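Local coordinates for mRNA export protein (Chaetomium thermophilum, PDB 4WPM), which probably takes part in exporting mRNA from the nucleus to the cytoplasm, this piece being the RNA recognition motif domain of a longer NXF-family export factor, at residues I22-L27 with D65-K70; K28-A33 with F85-A90. All blocks are in the same frame, centred on the assembly; numbering follows the deposited sequence.

Contact 1 of 2, residues I22-L27 with D65-K70; sequences IKILGL and DYVWLK
Two groups of 65-70 converge on Ile24 O: Val67 N donates a hydrogen bond of 2.8 Å, in the carbonyl plane, and Tyr66 CA adds a CA-H...O contact at 3.3 Å. With the return bond from Ile24 N to Val67 O this makes a hydrogen-bonded antiparallel pair, repeated at Ile22 and Leu69; the strand segments run at 155° to each other. Beyond the strand end, a water bridges Gly26 N and Asp65 O. On one face of the sheet, Lys23 lies beside Trp68, with CG over the indole at 3.9 Å from the six-membered centroid. The lysine chain then bends (chi3 60°), which carries CE over the centre of the Tyr66 ring, 3.7 Å from its centroid. NZ follows in a cation-pi contact, 4.1 Å from that centroid and 13° off the normal. Leu25 CD1 packs on the ring's opposite face, nearer the rim. An alanine in place of Tyr66 would probably leave the Lys23 ammonium without its aromatic mate and a gap beside Leu25 CD1. On the other face, Ile24 CD1 meets Leu69 CD1 at 3.4 Å and Leu27 CD2 meets Val67 CG2 at 3.5 Å, against Leu43, Leu44 and Leu47 of helix 40-51. Such pairing of the first and third strands, aromatic residues on one face and aliphatic core on the other, is the centre of the RNA recognition motif fold.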
ATOM      1  N   ILE A  22      -5.408  -2.088  12.000  1.00 20.94           N
ATOM      2  CA  ILE A  22      -5.028  -3.148  11.073  1.00 16.57           C
ATOM      3  C   ILE A  22      -4.927  -2.608   9.650  1.00 16.69           C
ATOM      4  O   ILE A  22      -5.808  -1.881   9.191  1.00 17.90           O
ATOM      5  CB  ILE A  22      -6.040  -4.317  11.102  1.00 14.36           C
ATOM      6  CG1 ILE A  22      -6.145  -4.908  12.511  1.00 16.89           C
ATOM      7  CG2 ILE A  22      -5.659  -5.394  10.087  1.00 12.02           C
ATOM      8  CD1 ILE A  22      -4.866  -5.550  13.023  1.00 21.50           C
ATOM      9  N   LYS A  23      -3.848  -2.973   8.964  1.00 16.72           N
ATOM     10  CA  LYS A  23      -3.661  -2.626   7.558  1.00 18.95           C
ATOM     11  C   LYS A  23      -3.808  -3.868   6.687  1.00 15.01           C
ATOM     12  O   LYS A  23      -3.194  -4.902   6.957  1.00 11.65           O
ATOM     13  CB  LYS A  23      -2.288  -1.988   7.344  1.00 25.54           C
ATOM     14  CG  LYS A  23      -2.127  -0.632   8.019  1.00 31.64           C
ATOM     15  CD  LYS A  23      -0.767   0.007   7.739  1.00 34.19           C
ATOM     16  CE  LYS A  23      -0.514   0.252   6.258  1.00 35.12           C
ATOM     17  NZ  LYS A  23       0.803   0.908   6.033  1.00 35.55           N
ATOM     18  N   ILE A  24      -4.621  -3.755   5.641  1.00 17.50           N
ATOM     19  CA  ILE A  24      -4.865  -4.860   4.717  1.00 13.99           C
ATOM     20  C   ILE A  24      -4.450  -4.486   3.299  1.00 14.22           C
ATOM     21  O   ILE A  24      -4.846  -3.441   2.782  1.00 14.61           O
ATOM     22  CB  ILE A  24      -6.350  -5.275   4.715  1.00 15.33           C
ATOM     23  CG1 ILE A  24      -6.807  -5.639   6.130  1.00 17.07           C
ATOM     24  CG2 ILE A  24      -6.582  -6.443   3.760  1.00 13.72           C
ATOM     25  CD1 ILE A  24      -8.305  -5.817   6.266  1.00 19.42           C
ATOM     26  N   LEU A  25      -3.658  -5.356   2.680  1.00 15.14           N
ATOM     27  CA  LEU A  25      -3.165  -5.145   1.324  1.00 14.49           C
ATOM     28  C   LEU A  25      -3.635  -6.267   0.403  1.00 16.98           C
ATOM     29  O   LEU A  25      -3.691  -7.425   0.815  1.00 17.40           O
ATOM     30  CB  LEU A  25      -1.638  -5.070   1.324  1.00 13.21           C
ATOM     31  CG  LEU A  25      -0.942  -4.609   0.043  1.00 12.29           C
ATOM     32  CD1 LEU A  25      -1.380  -3.209  -0.367  1.00 13.21           C
ATOM     33  CD2 LEU A  25       0.564  -4.671   0.232  1.00 12.18           C
ATOM     34  N   GLY A  26      -3.970  -5.918  -0.837  1.00 19.06           N
ATOM     35  CA  GLY A  26      -4.326  -6.904  -1.846  1.00 23.47           C
ATOM     36  C   GLY A  26      -5.746  -6.794  -2.374  1.00 29.62           C
ATOM     37  O   GLY A  26      -6.134  -7.544  -3.269  1.00 44.76           O
ATOM     38  N   LEU A  27      -6.526  -5.866  -1.828  1.00 22.17           N
ATOM     39  CA  LEU A  27      -7.905  -5.684  -2.271  1.00 18.15           C
ATOM     40  C   LEU A  27      -7.946  -5.130  -3.691  1.00 18.40           C
ATOM     41  O   LEU A  27      -8.841  -5.456  -4.468  1.00 13.11           O
ATOM     42  CB  LEU A  27      -8.666  -4.753  -1.323  1.00 14.93           C
ATOM     43  CG  LEU A  27     -10.149  -4.545  -1.647  1.00 15.04           C
ATOM     44  CD1 LEU A  27     -10.926  -5.851  -1.535  1.00 13.01           C
ATOM     45  CD2 LEU A  27     -10.759  -3.485  -0.745  1.00 16.20           C
ATOM     46  N   ASP A  65      -3.676   1.717  -1.681  1.00 23.21           N
ATOM     47  CA  ASP A  65      -3.868   0.294  -1.937  1.00 24.34           C
ATOM     48  C   ASP A  65      -4.274  -0.439  -0.662  1.00 19.77           C
ATOM     49  O   ASP A  65      -4.561  -1.637  -0.692  1.00 21.05           O
ATOM     50  CB  ASP A  65      -2.593  -0.331  -2.509  1.00 31.76           C
ATOM     51  CG  ASP A  65      -2.143   0.331  -3.794  1.00 39.23           C
ATOM     52  OD1 ASP A  65      -2.950   1.067  -4.403  1.00 41.26           O
ATOM     53  OD2 ASP A  65      -0.985   0.106  -4.203  1.00 42.56           O
ATOM     54  N   TYR A  66      -4.303   0.285   0.455  1.00 16.24           N
ATOM     55  CA  TYR A  66      -4.548  -0.327   1.756  1.00 18.99           C
ATOM     56  C   TYR A  66      -5.987  -0.171   2.228  1.00 16.25           C
ATOM     57  O   TYR A  66      -6.672   0.793   1.878  1.00 14.96           O
ATOM     58  CB  TYR A  66      -3.619   0.282   2.809  1.00 14.02           C
ATOM     59  CG  TYR A  66      -2.184  -0.176   2.718  1.00 11.04           C
ATOM     60  CD1 TYR A  66      -1.797  -1.408   3.227  1.00  9.47           C
ATOM     61  CD2 TYR A  66      -1.213   0.626   2.135  1.00  8.60           C
ATOM     62  CE1 TYR A  66      -0.485  -1.831   3.151  1.00 10.53           C
ATOM     63  CE2 TYR A  66       0.102   0.211   2.054  1.00  9.52           C
ATOM     64  CZ  TYR A  66       0.461  -1.019   2.565  1.00 12.77           C
ATOM     65  OH  TYR A  66       1.768  -1.440   2.489  1.00 16.05           O
ATOM     66  N   VAL A  67      -6.431  -1.138   3.025  1.00 14.61           N
ATOM     67  CA  VAL A  67      -7.664  -1.022   3.791  1.00 11.45           C
ATOM     68  C   VAL A  67      -7.308  -0.922   5.269  1.00 11.14           C
ATOM     69  O   VAL A  67      -6.587  -1.769   5.799  1.00  8.66           O
ATOM     70  CB  VAL A  67      -8.608  -2.221   3.558  1.00 11.54           C
ATOM     71  CG1 VAL A  67      -9.823  -2.146   4.482  1.00 13.76           C
ATOM     72  CG2 VAL A  67      -9.044  -2.286   2.108  1.00  8.77           C
ATOM     73  N   TRP A  68      -7.817   0.114   5.928  1.00 14.45           N
ATOM     74  CA  TRP A  68      -7.526   0.354   7.336  1.00 16.26           C
ATOM     75  C   TRP A  68      -8.723  -0.054   8.180  1.00 19.05           C
ATOM     76  O   TRP A  68      -9.859   0.250   7.827  1.00 19.40           O
ATOM     77  CB  TRP A  68      -7.187   1.827   7.579  1.00 15.77           C
ATOM     78  CG  TRP A  68      -5.987   2.312   6.822  1.00 14.90           C
ATOM     79  CD1 TRP A  68      -5.901   2.552   5.481  1.00 15.82           C
ATOM     80  CD2 TRP A  68      -4.701   2.629   7.368  1.00 12.42           C
ATOM     81  NE1 TRP A  68      -4.641   2.991   5.158  1.00 12.67           N
ATOM     82  CE2 TRP A  68      -3.885   3.049   6.299  1.00 12.10           C
ATOM     83  CE3 TRP A  68      -4.161   2.596   8.657  1.00 11.56           C
ATOM     84  CZ2 TRP A  68      -2.557   3.431   6.479  1.00 12.04           C
ATOM     85  CZ3 TRP A  68      -2.842   2.977   8.833  1.00 11.21           C
ATOM     86  CH2 TRP A  68      -2.055   3.389   7.751  1.00 11.18           C
ATOM     87  N   LEU A  69      -8.465  -0.754   9.281  1.00 22.49           N
ATOM     88  CA  LEU A  69      -9.522  -1.164  10.203  1.00 24.53           C
ATOM     89  C   LEU A  69      -9.125  -0.863  11.640  1.00 24.56           C
ATOM     90  O   LEU A  69      -7.993  -1.121  12.051  1.00 22.21           O
ATOM     91  CB  LEU A  69      -9.832  -2.654  10.051  1.00 21.43           C
ATOM     92  CG  LEU A  69     -10.340  -3.107   8.684  1.00 22.57           C
ATOM     93  CD1 LEU A  69     -10.448  -4.622   8.640  1.00 27.85           C
ATOM     94  CD2 LEU A  69     -11.680  -2.465   8.375  1.00 20.04           C
ATOM     95  N   LYS A  70     -10.072  -0.315  12.397  1.00 26.55           N
ATOM     96  CA  LYS A  70      -9.879  -0.058  13.815  1.00 30.63           C
ATOM     97  C   LYS A  70     -10.680  -1.076  14.627  1.00 29.61           C
ATOM     98  O   LYS A  70     -11.908  -1.112  14.547  1.00 29.67           O
ATOM     99  CB  LYS A  70     -10.303   1.375  14.145  1.00 37.53           C
ATOM    100  CG  LYS A  70      -9.483   2.044  15.233  1.00 45.76           C
ATOM    101  CD  LYS A  70      -9.788   3.533  15.297  1.00 55.16           C
ATOM    102  CE  LYS A  70      -8.834   4.266  16.225  1.00 63.37           C
ATOM    103  NZ  LYS A  70      -9.388   5.570  16.681  1.00 69.86           N
TER
HETATM  104  O   HOH W   1      -4.272  -3.673  -2.504  1.00  9.07           O

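Contact 2 of 2, residues K28-A33 with F85-A90; sequences KNSKAA and FTYAGA
Lys31 N gives Ala88 O a hydrogen bond of 3.0 Å, nearly straight at 162°, and the lysine side chain runs on past the same carbonyl. Its chi2 of 138°, well away from a staggered value, turns CD back to 3.4 Å from Ala88 O, so the aliphatic part of the chain lines the turn. The positive phi of Gly89 suits a residue without a side chain.

Ser30 CB sits 3.5 Å from Tyr87 O and is also flanked by the methyls of Ala88 and Ala90; the Ala90 CB presses against the backbone of Ser30, 3.5 Å from its N. The chi1 of 91°, off the staggered position, places OG where it bonds to Leu27 O and accepts a weak hydrogen bond from Ala32 N.

The Tyr87 phenol passes Ala32, whose CB lies 3.8 Å from the OH and 4.0 Å from CE2. The methyl of the next residue, Ala88, rests on one ring face toward the rim. The hydroxyl bonds to Ser42 OG of helix 40-51, tying the ring to that helix, and the ring also meets Phe46.

From Tyr87 to Ala90 the backbone makes a type I' turn, closed by reciprocal bonds of which Tyr87 N to Ala90 O measures 2.8 Å. It is a tight two-residue beta hairpin leading into strand 90-97 of the RNA recognition motif, with the loop after the first strand packed against its tip.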
ATOM      1  N   LYS A  28      -6.970  -4.289  -4.019  1.00 26.04           N
ATOM      2  CA  LYS A  28      -6.895  -3.666  -5.335  1.00 33.75           C
ATOM      3  C   LYS A  28      -6.665  -4.708  -6.425  1.00 29.41           C
ATOM      4  O   LYS A  28      -7.140  -4.557  -7.551  1.00 29.50           O
ATOM      5  CB  LYS A  28      -5.772  -2.628  -5.362  1.00 46.75           C
ATOM      6  CG  LYS A  28      -5.855  -1.639  -6.512  1.00 57.99           C
ATOM      7  CD  LYS A  28      -4.555  -0.864  -6.653  1.00 63.46           C
ATOM      8  CE  LYS A  28      -4.718   0.360  -7.537  1.00 66.50           C
ATOM      9  NZ  LYS A  28      -3.416   1.043  -7.775  1.00 67.44           N
ATOM     10  N   ASN A  29      -5.932  -5.762  -6.082  1.00 23.74           N
ATOM     11  CA  ASN A  29      -5.630  -6.832  -7.024  1.00 19.50           C
ATOM     12  C   ASN A  29      -6.786  -7.818  -7.168  1.00 17.24           C
ATOM     13  O   ASN A  29      -6.771  -8.679  -8.048  1.00 17.53           O
ATOM     14  CB  ASN A  29      -4.370  -7.580  -6.586  1.00 20.46           C
ATOM     15  CG  ASN A  29      -3.221  -6.647  -6.260  1.00 25.33           C
ATOM     16  OD1 ASN A  29      -2.619  -6.736  -5.190  1.00 31.89           O
ATOM     17  ND2 ASN A  29      -2.911  -5.744  -7.183  1.00 24.57           N
ATOM     18  N   SER A  30      -7.786  -7.686  -6.302  1.00 14.94           N
ATOM     19  CA  SER A  30      -8.889  -8.636  -6.256  1.00 16.94           C
ATOM     20  C   SER A  30     -10.003  -8.268  -7.231  1.00 23.70           C
ATOM     21  O   SER A  30     -10.016  -7.173  -7.794  1.00 22.86           O
ATOM     22  CB  SER A  30      -9.448  -8.717  -4.836  1.00 15.27           C
ATOM     23  OG  SER A  30     -10.493  -7.779  -4.644  1.00 16.55           O
ATOM     24  N   LYS A  31     -10.937  -9.194  -7.422  1.00 21.13           N
ATOM     25  CA  LYS A  31     -12.081  -8.971  -8.298  1.00 20.10           C
ATOM     26  C   LYS A  31     -13.072  -7.987  -7.684  1.00 16.36           C
ATOM     27  O   LYS A  31     -13.838  -7.337  -8.395  1.00 15.22           O
ATOM     28  CB  LYS A  31     -12.781 -10.295  -8.604  1.00 24.57           C
ATOM     29  CG  LYS A  31     -12.131 -11.084  -9.727  1.00 25.48           C
ATOM     30  CD  LYS A  31     -12.065 -12.564  -9.400  1.00 25.07           C
ATOM     31  CE  LYS A  31     -11.613 -13.380 -10.598  1.00 19.74           C
ATOM     32  NZ  LYS A  31     -12.433 -14.609 -10.775  1.00 17.25           N
ATOM     33  N   ALA A  32     -13.055  -7.884  -6.359  1.00 12.91           N
ATOM     34  CA  ALA A  32     -13.970  -6.999  -5.648  1.00 13.07           C
ATOM     35  C   ALA A  32     -13.606  -5.531  -5.853  1.00 13.51           C
ATOM     36  O   ALA A  32     -14.389  -4.642  -5.522  1.00 12.97           O
ATOM     37  CB  ALA A  32     -13.980  -7.336  -4.166  1.00 12.42           C
ATOM     38  N   ALA A  33     -12.416  -5.280  -6.393  1.00 16.32           N
ATOM     39  CA  ALA A  33     -11.927  -3.916  -6.573  1.00 18.92           C
ATOM     40  C   ALA A  33     -12.832  -3.110  -7.499  1.00 23.55           C
ATOM     41  O   ALA A  33     -12.961  -1.895  -7.353  1.00 20.51           O
ATOM     42  CB  ALA A  33     -10.509  -3.938  -7.116  1.00 19.26           C
ATOM     43  N   PHE A  85      -4.152 -15.370   3.215  1.00 20.91           N
ATOM     44  CA  PHE A  85      -5.290 -16.021   2.574  1.00 23.54           C
ATOM     45  C   PHE A  85      -5.667 -15.300   1.285  1.00 20.10           C
ATOM     46  O   PHE A  85      -5.351 -14.124   1.105  1.00 18.25           O
ATOM     47  CB  PHE A  85      -6.491 -16.068   3.519  1.00 33.34           C
ATOM     48  CG  PHE A  85      -6.471 -17.236   4.467  1.00 45.71           C
ATOM     49  CD1 PHE A  85      -5.281 -17.678   5.022  1.00 51.98           C
ATOM     50  CD2 PHE A  85      -7.644 -17.887   4.806  1.00 49.71           C
ATOM     51  CE1 PHE A  85      -5.262 -18.752   5.892  1.00 56.37           C
ATOM     52  CE2 PHE A  85      -7.632 -18.960   5.676  1.00 53.41           C
ATOM     53  CZ  PHE A  85      -6.440 -19.391   6.221  1.00 55.65           C
ATOM     54  N   THR A  86      -6.344 -16.017   0.394  1.00 18.74           N
ATOM     55  CA  THR A  86      -6.778 -15.459  -0.879  1.00 17.94           C
ATOM     56  C   THR A  86      -8.242 -15.035  -0.812  1.00 16.98           C
ATOM     57  O   THR A  86      -9.105 -15.818  -0.409  1.00 14.08           O
ATOM     58  CB  THR A  86      -6.595 -16.472  -2.028  1.00 21.46           C
ATOM     59  OG1 THR A  86      -5.229 -16.898  -2.081  1.00 25.04           O
ATOM     60  CG2 THR A  86      -6.984 -15.851  -3.364  1.00 21.02           C
ATOM     61  N   TYR A  87      -8.511 -13.793  -1.201  1.00 13.85           N
ATOM     62  CA  TYR A  87      -9.875 -13.281  -1.281  1.00 13.50           C
ATOM     63  C   TYR A  87     -10.154 -12.698  -2.658  1.00 10.80           C
ATOM     64  O   TYR A  87      -9.446 -11.802  -3.119  1.00  9.38           O
ATOM     65  CB  TYR A  87     -10.126 -12.216  -0.213  1.00 16.36           C
ATOM     66  CG  TYR A  87     -11.413 -11.453  -0.435  1.00 12.46           C
ATOM     67  CD1 TYR A  87     -12.644 -12.041  -0.179  1.00 11.31           C
ATOM     68  CD2 TYR A  87     -11.396 -10.149  -0.913  1.00 10.23           C
ATOM     69  CE1 TYR A  87     -13.823 -11.349  -0.387  1.00 10.95           C
ATOM     70  CE2 TYR A  87     -12.568  -9.449  -1.124  1.00  7.95           C
ATOM     71  CZ  TYR A  87     -13.779 -10.054  -0.859  1.00 11.81           C
ATOM     72  OH  TYR A  87     -14.950  -9.364  -1.068  1.00 16.43           O
ATOM     73  N   ALA A  88     -11.199 -13.211  -3.300  1.00 10.65           N
ATOM     74  CA  ALA A  88     -11.614 -12.746  -4.618  1.00 10.13           C
ATOM     75  C   ALA A  88     -10.456 -12.801  -5.615  1.00  9.63           C
ATOM     76  O   ALA A  88     -10.335 -11.945  -6.491  1.00 11.48           O
ATOM     77  CB  ALA A  88     -12.179 -11.335  -4.526  1.00  9.39           C
ATOM     78  N   GLY A  89      -9.606 -13.813  -5.466  1.00  8.10           N
ATOM     79  CA  GLY A  89      -8.517 -14.046  -6.397  1.00 11.53           C
ATOM     80  C   GLY A  89      -7.266 -13.229  -6.132  1.00 16.36           C
ATOM     81  O   GLY A  89      -6.418 -13.092  -7.014  1.00 23.57           O
ATOM     82  N   ALA A  90      -7.149 -12.682  -4.924  1.00 15.52           N
ATOM     83  CA  ALA A  90      -5.980 -11.889  -4.549  1.00 14.92           C
ATOM     84  C   ALA A  90      -5.484 -12.263  -3.156  1.00 14.61           C
ATOM     85  O   ALA A  90      -6.279 -12.442  -2.231  1.00 13.07           O
ATOM     86  CB  ALA A  90      -6.305 -10.406  -4.611  1.00 12.84           C
TER

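In the fold
Contact 1 runs directly into contact 2, since Lys28 follows Leu27, and their centres are 12 Å apart. Strand 90-97, which begins within contact 2, pairs with strand 20-25 on the side away from strand 66-71, so both contacts belong to one antiparallel sheet. Among their touching points, Gly26 O lies 3.2 Å from Ala90 CB, Leu27 CD1 4.0 Å from Tyr87 CE2, and Asp65 OD1 forms a long, weak ion pair with Lys28 NZ at 3.4 Å. Asp65 and Lys28 also bond to Glu96 N and O, respectively, of the second subunit. A sulfate, probably from the crystallisation liquor, lies about 5 Å from the Lys23 side chain, another about 4 Å from that of Ala90.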